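Local atomic coordinates of tRNA uridine(34) acetyltransferase (Methanocaldococcus infernus, PDB entry 6IA8), a protein that catalyses acetyl-CoA- and S-adenosyl-L-methionine-dependent formation of carboxymethyluridine at wobble uridine 34 of tRNA, using a [4Fe-4S] cluster. Residues I316-S320 against L356-M361; M326-T332 against R369-R374. All blocks are in the same frame, centred on the assembly; numbering follows the deposited sequence.

Interaction 1 (I316-S320 against L356-M361)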
# COMPACT_ATOMS: atom_id res chain seq x y z
N ILE A 316 -17.78 -3.66 -13.33
CA ILE A 316 -18.42 -4.11 -12.09
C ILE A 316 -18.30 -5.62 -11.95
O ILE A 316 -18.01 -6.13 -10.86
CB ILE A 316 -19.88 -3.64 -12.05
CG1 ILE A 316 -19.94 -2.11 -11.94
CG2 ILE A 316 -20.64 -4.30 -10.88
CD1 ILE A 316 -21.35 -1.54 -12.13
N GLU A 317 -18.55 -6.36 -13.03
CA GLU A 317 -18.46 -7.81 -12.98
C GLU A 317 -17.06 -8.25 -12.59
O GLU A 317 -16.89 -9.11 -11.72
CB GLU A 317 -18.85 -8.42 -14.33
CG GLU A 317 -20.32 -8.25 -14.68
CD GLU A 317 -20.65 -8.77 -16.05
OE1 GLU A 317 -19.75 -9.36 -16.70
OE2 GLU A 317 -21.81 -8.60 -16.49
N VAL A 318 -16.03 -7.68 -13.22
CA VAL A 318 -14.66 -8.10 -12.94
C VAL A 318 -14.24 -7.70 -11.52
O VAL A 318 -13.65 -8.50 -10.78
CB VAL A 318 -13.70 -7.52 -13.99
CG1 VAL A 318 -12.26 -7.83 -13.64
CG2 VAL A 318 -14.05 -8.09 -15.36
N ILE A 319 -14.53 -6.47 -11.12
CA ILE A 319 -14.04 -6.01 -9.83
C ILE A 319 -14.79 -6.73 -8.71
O ILE A 319 -14.22 -7.05 -7.66
CB ILE A 319 -14.16 -4.48 -9.71
CG1 ILE A 319 -13.20 -3.81 -10.72
CG2 ILE A 319 -13.81 -4.04 -8.30
CD1 ILE A 319 -13.39 -2.30 -10.83
N SER A 320 -16.08 -7.00 -8.93
CA SER A 320 -16.85 -7.74 -7.93
C SER A 320 -16.30 -9.15 -7.74
O SER A 320 -16.12 -9.63 -6.60
CB SER A 320 -18.31 -7.79 -8.35
OG SER A 320 -18.93 -6.51 -8.22
N LEU A 356 -21.16 1.06 -6.90
CA LEU A 356 -21.86 0.16 -7.81
C LEU A 356 -21.40 -1.28 -7.59
O LEU A 356 -22.20 -2.21 -7.65
CB LEU A 356 -21.61 0.60 -9.25
CG LEU A 356 -22.01 2.05 -9.57
CD1 LEU A 356 -21.61 2.41 -10.99
CD2 LEU A 356 -23.49 2.23 -9.37
N VAL A 357 -20.10 -1.46 -7.34
CA VAL A 357 -19.56 -2.78 -7.06
C VAL A 357 -20.16 -3.33 -5.79
O VAL A 357 -20.57 -4.49 -5.74
CB VAL A 357 -18.02 -2.73 -6.96
CG1 VAL A 357 -17.49 -4.01 -6.35
CG2 VAL A 357 -17.42 -2.47 -8.34
N TYR A 358 -20.21 -2.51 -4.74
CA TYR A 358 -20.81 -2.93 -3.47
C TYR A 358 -22.24 -3.42 -3.67
O TYR A 358 -22.63 -4.49 -3.19
CB TYR A 358 -20.75 -1.76 -2.47
CG TYR A 358 -21.33 -2.06 -1.10
CD1 TYR A 358 -20.54 -2.64 -0.11
CD2 TYR A 358 -22.65 -1.75 -0.79
CE1 TYR A 358 -21.06 -2.91 1.15
CE2 TYR A 358 -23.17 -2.02 0.46
CZ TYR A 358 -22.38 -2.60 1.42
OH TYR A 358 -22.91 -2.86 2.66
N LYS A 359 -23.07 -2.63 -4.37
CA LYS A 359 -24.46 -3.01 -4.55
C LYS A 359 -24.59 -4.26 -5.42
O LYS A 359 -25.49 -5.09 -5.21
CB LYS A 359 -25.23 -1.84 -5.15
CG LYS A 359 -25.37 -0.66 -4.20
CD LYS A 359 -26.26 0.43 -4.80
CE LYS A 359 -26.44 1.59 -3.82
NZ LYS A 359 -27.28 2.68 -4.39
N TYR A 360 -23.71 -4.40 -6.41
CA TYR A 360 -23.71 -5.61 -7.22
C TYR A 360 -23.41 -6.83 -6.36
O TYR A 360 -24.08 -7.86 -6.46
CB TYR A 360 -22.70 -5.47 -8.35
CG TYR A 360 -22.69 -6.64 -9.32
CD1 TYR A 360 -23.57 -6.68 -10.39
CD2 TYR A 360 -21.79 -7.69 -9.18
CE1 TYR A 360 -23.54 -7.71 -11.29
CE2 TYR A 360 -21.76 -8.73 -10.08
CZ TYR A 360 -22.65 -8.74 -11.13
OH TYR A 360 -22.64 -9.79 -12.02
N MET A 361 -22.41 -6.73 -5.50
CA MET A 361 -22.05 -7.84 -4.63
C MET A 361 -23.18 -8.17 -3.66
O MET A 361 -23.43 -9.35 -3.37
CB MET A 361 -20.76 -7.50 -3.89
CG MET A 361 -19.53 -7.42 -4.82
SD MET A 361 -17.95 -7.00 -4.00
CE MET A 361 -17.61 -8.54 -3.15
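Tyr360 and Ser320 meet because of their first torsions: Tyr360 holds CG opposite its backbone N (chi1 -176°), which lays the ring against helix 312-325, whereas Ser320 keeps OG beside its own N (chi1 -71°), folded back over the preceding turn. In that position Ser320 OG donates to Ile316 O at 2.8 Å. Ser320 N reaches the same oxygen from the other face of the carbonyl plane, so two donors of one residue grip it.

The Tyr360 ring approaches obliquely, its CD2 standing 3.2 Å from Ser320 OG, and its hydroxyl end passes the aliphatic CG of Glu317. Ile316 divides its branches between two partners: CG2 rests on Tyr360 CB at 3.5 Å, and CD1 reaches Leu356 CB at 3.6 Å. Val357 forks in the same manner, with CG1 lying 3.4 Å from Ser320 OG while CG2 meets Ile319 CG2 at 3.9 Å, the valine and Ile319 side chains crossing at about a right angle. Met361 CG comes up beside the serine.

The segment axes approach to 9.3 Å and cross at -74°; Lys323 and Leu353 carry the contact beyond the two segments. Both segments belong to the radical SAM C-terminal domain, and Val318 packs on Phe271 of helix 264-276. Since the serine hydroxyl spends its proton inside its own helix, what faces 356-361 behaves largely as an apolar surface, and the two segments meet by van der Waals fit rather than by directional polar bonds.

Interaction 2 (M326-T332 against R369-R374). With SO4 (sulfate ion), chain B.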
# COMPACT_ATOMS: atom_id res chain seq x y z
N MET A 326 -10.63 -12.03 -2.94
CA MET A 326 -9.45 -11.43 -2.32
C MET A 326 -9.18 -12.08 -0.96
O MET A 326 -10.09 -12.16 -0.14
CB MET A 326 -9.63 -9.93 -2.12
CG MET A 326 -8.89 -9.09 -3.07
SD MET A 326 -9.37 -7.37 -2.89
CE MET A 326 -9.27 -6.89 -4.64
N PRO A 327 -7.97 -12.54 -0.68
CA PRO A 327 -7.68 -13.09 0.65
C PRO A 327 -7.79 -12.05 1.75
O PRO A 327 -7.82 -10.84 1.52
CB PRO A 327 -6.24 -13.62 0.53
CG PRO A 327 -6.06 -13.85 -0.98
CD PRO A 327 -6.89 -12.79 -1.65
N LYS A 328 -7.83 -12.54 2.98
CA LYS A 328 -7.96 -11.68 4.13
C LYS A 328 -6.74 -10.79 4.32
O LYS A 328 -6.82 -9.81 5.05
CB LYS A 328 -8.16 -12.51 5.40
CG LYS A 328 -9.44 -13.33 5.41
CD LYS A 328 -9.53 -14.21 6.67
CE LYS A 328 -10.80 -15.05 6.70
NZ LYS A 328 -11.05 -15.65 8.04
N TRP A 329 -5.60 -11.18 3.75
CA TRP A 329 -4.35 -10.46 3.94
C TRP A 329 -4.10 -9.41 2.88
O TRP A 329 -3.03 -8.78 2.91
CB TRP A 329 -3.16 -11.42 3.98
CG TRP A 329 -3.22 -12.57 3.01
CD1 TRP A 329 -3.74 -13.82 3.25
CD2 TRP A 329 -2.70 -12.61 1.68
NE1 TRP A 329 -3.57 -14.64 2.14
CE2 TRP A 329 -2.96 -13.92 1.16
CE3 TRP A 329 -2.11 -11.67 0.86
CZ2 TRP A 329 -2.63 -14.28 -0.14
CZ3 TRP A 329 -1.76 -12.05 -0.45
CH2 TRP A 329 -2.01 -13.34 -0.92
N VAL A 330 -5.07 -9.17 1.98
CA VAL A 330 -4.91 -8.20 0.90
C VAL A 330 -5.65 -6.93 1.27
O VAL A 330 -6.80 -6.97 1.72
CB VAL A 330 -5.41 -8.75 -0.45
CG1 VAL A 330 -5.35 -7.68 -1.50
CG2 VAL A 330 -4.54 -9.94 -0.89
N ARG A 331 -4.99 -5.80 1.06
CA ARG A 331 -5.60 -4.51 1.29
C ARG A 331 -5.90 -3.89 -0.07
O ARG A 331 -5.10 -3.99 -0.98
CB ARG A 331 -4.69 -3.60 2.12
CG ARG A 331 -5.32 -2.26 2.52
CD ARG A 331 -4.24 -1.30 2.99
NE ARG A 331 -4.09 -1.27 4.45
CZ ARG A 331 -3.01 -0.82 5.08
NH1 ARG A 331 -1.97 -0.37 4.40
NH2 ARG A 331 -2.97 -0.83 6.40
N THR A 332 -7.04 -3.25 -0.22
CA THR A 332 -7.43 -2.66 -1.49
C THR A 332 -7.60 -1.16 -1.33
O THR A 332 -7.87 -0.67 -0.24
CB THR A 332 -8.74 -3.27 -2.00
OG1 THR A 332 -8.88 -3.02 -3.41
CG2 THR A 332 -9.94 -2.67 -1.28
N ARG A 369 -13.88 -10.30 2.22
CA ARG A 369 -13.21 -10.52 3.50
C ARG A 369 -11.83 -9.85 3.60
O ARG A 369 -11.08 -10.08 4.57
CB ARG A 369 -13.09 -12.03 3.77
CG ARG A 369 -12.19 -12.72 2.77
CD ARG A 369 -12.25 -14.26 2.86
NE ARG A 369 -11.26 -14.82 1.96
CZ ARG A 369 -11.31 -14.68 0.64
NH1 ARG A 369 -12.35 -14.10 0.06
NH2 ARG A 369 -10.39 -15.26 -0.11
N CYS A 370 -11.51 -8.96 2.66
CA CYS A 370 -10.19 -8.35 2.65
C CYS A 370 -10.10 -7.24 3.71
O CYS A 370 -11.07 -6.90 4.37
CB CYS A 370 -9.87 -7.80 1.27
SG CYS A 370 -10.75 -6.32 0.89
N ILE A 371 -8.89 -6.70 3.88
CA ILE A 371 -8.61 -5.83 5.01
C ILE A 371 -9.52 -4.61 5.00
O ILE A 371 -10.08 -4.23 6.03
CB ILE A 371 -7.13 -5.41 4.98
CG1 ILE A 371 -6.21 -6.61 5.32
CG2 ILE A 371 -6.88 -4.26 5.97
CD1 ILE A 371 -4.75 -6.35 5.02
N ARG A 372 -9.68 -3.99 3.84
CA ARG A 372 -10.51 -2.78 3.80
C ARG A 372 -11.96 -3.07 4.18
O ARG A 372 -12.62 -2.26 4.86
CB ARG A 372 -10.47 -2.14 2.40
CG ARG A 372 -11.31 -0.86 2.32
CD ARG A 372 -11.33 -0.22 0.94
NE ARG A 372 -12.36 0.83 0.87
CZ ARG A 372 -12.25 2.02 1.44
NH1 ARG A 372 -11.16 2.34 2.12
NH2 ARG A 372 -13.23 2.90 1.33
N CYS A 373 -12.50 -4.21 3.74
CA CYS A 373 -13.90 -4.50 4.03
C CYS A 373 -14.12 -4.84 5.50
O CYS A 373 -15.22 -4.67 6.03
CB CYS A 373 -14.39 -5.65 3.15
SG CYS A 373 -14.36 -5.41 1.34
N ARG A 374 -13.11 -5.36 6.19
CA ARG A 374 -13.29 -5.80 7.57
C ARG A 374 -12.69 -4.85 8.63
O ARG A 374 -12.89 -5.06 9.84
CB ARG A 374 -12.69 -7.21 7.73
CG ARG A 374 -13.43 -8.34 7.03
CD ARG A 374 -12.94 -9.72 7.54
NE ARG A 374 -13.83 -10.83 7.18
CZ ARG A 374 -13.58 -12.11 7.43
NH1 ARG A 374 -14.44 -13.04 7.05
NH2 ARG A 374 -12.47 -12.46 8.07
S SO4 B . -8.14 -16.35 2.76
O1 SO4 B . -8.47 -17.24 3.88
O2 SO4 B . -7.20 -15.33 3.24
O3 SO4 B . -9.33 -15.68 2.31
O4 SO4 B . -7.60 -17.11 1.65
O HOH W 1 -12.63 -11.16 -0.10
O HOH W 2 -9.09 -9.16 6.39
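The Arg369 guanidinium has the Met326-Pro327 peptide over one face, with Met326 C 3.3 Å above its plane, and a sulfate at its edge, although the sulfate's exact place there is doubtful. The Arg374 guanidinium takes Arg369 CB on one face and receives Lys328 CE obliquely, 3.4 Å from Arg374 NH2. Pro327 CB sits toward the rim of one Trp329 face.

Lys328 N donates almost straight to sulfate O2 (2.9 Å, 166°). With its side chain extended beyond CG, Lys328 runs past Arg369 CG to Arg374; an alanine here would probably strip the methylene packing from beside Arg374 NH2 and leave a gap there.

A type I beta turn, Pro327 to Val330, meets the N-terminus of helix 371-374 where the radical SAM C-terminal and acetyltransferase parts join: Ile371 N, just after N-cap Cys370, donates to Val330 O (3.0 Å, 170°). One water links Lys328 O with Arg369 O, another Met326 O with Arg369 N.

Around this, Arg331 bonds through its backbone to Asp283 and Val285, placing strand 331-332 at the end of the parallel sheet beside strand 284-287; Met326 and Pro327 touch Phe275 of helix 264-276, and Ile371 packs on Leu419 and Phe422 of strand 418-427.

The centres of interactions 1 and 2 lie 15 Å apart, on the same side of the chain's centre, and their nearest atoms stay about 6 Å apart without touching. Along the chain the segments alternate: 316-320, 326-332, 356-361, 369-374. Helix 312-325 leads into strand 331-332, and helix 353-364 is followed by helix 371-374, so the two chain stretches meet at two successive places. Interaction 1 stays inside the radical SAM C-terminal domain, whereas interaction 2 joins that domain to the beginning of the acetyltransferase part, beside the Cys368-Cys373 disulfide. On segment 326-332, the side chain of Arg331 comes within about 3 Å of that of Gln445, which probably binds acetyl-CoA.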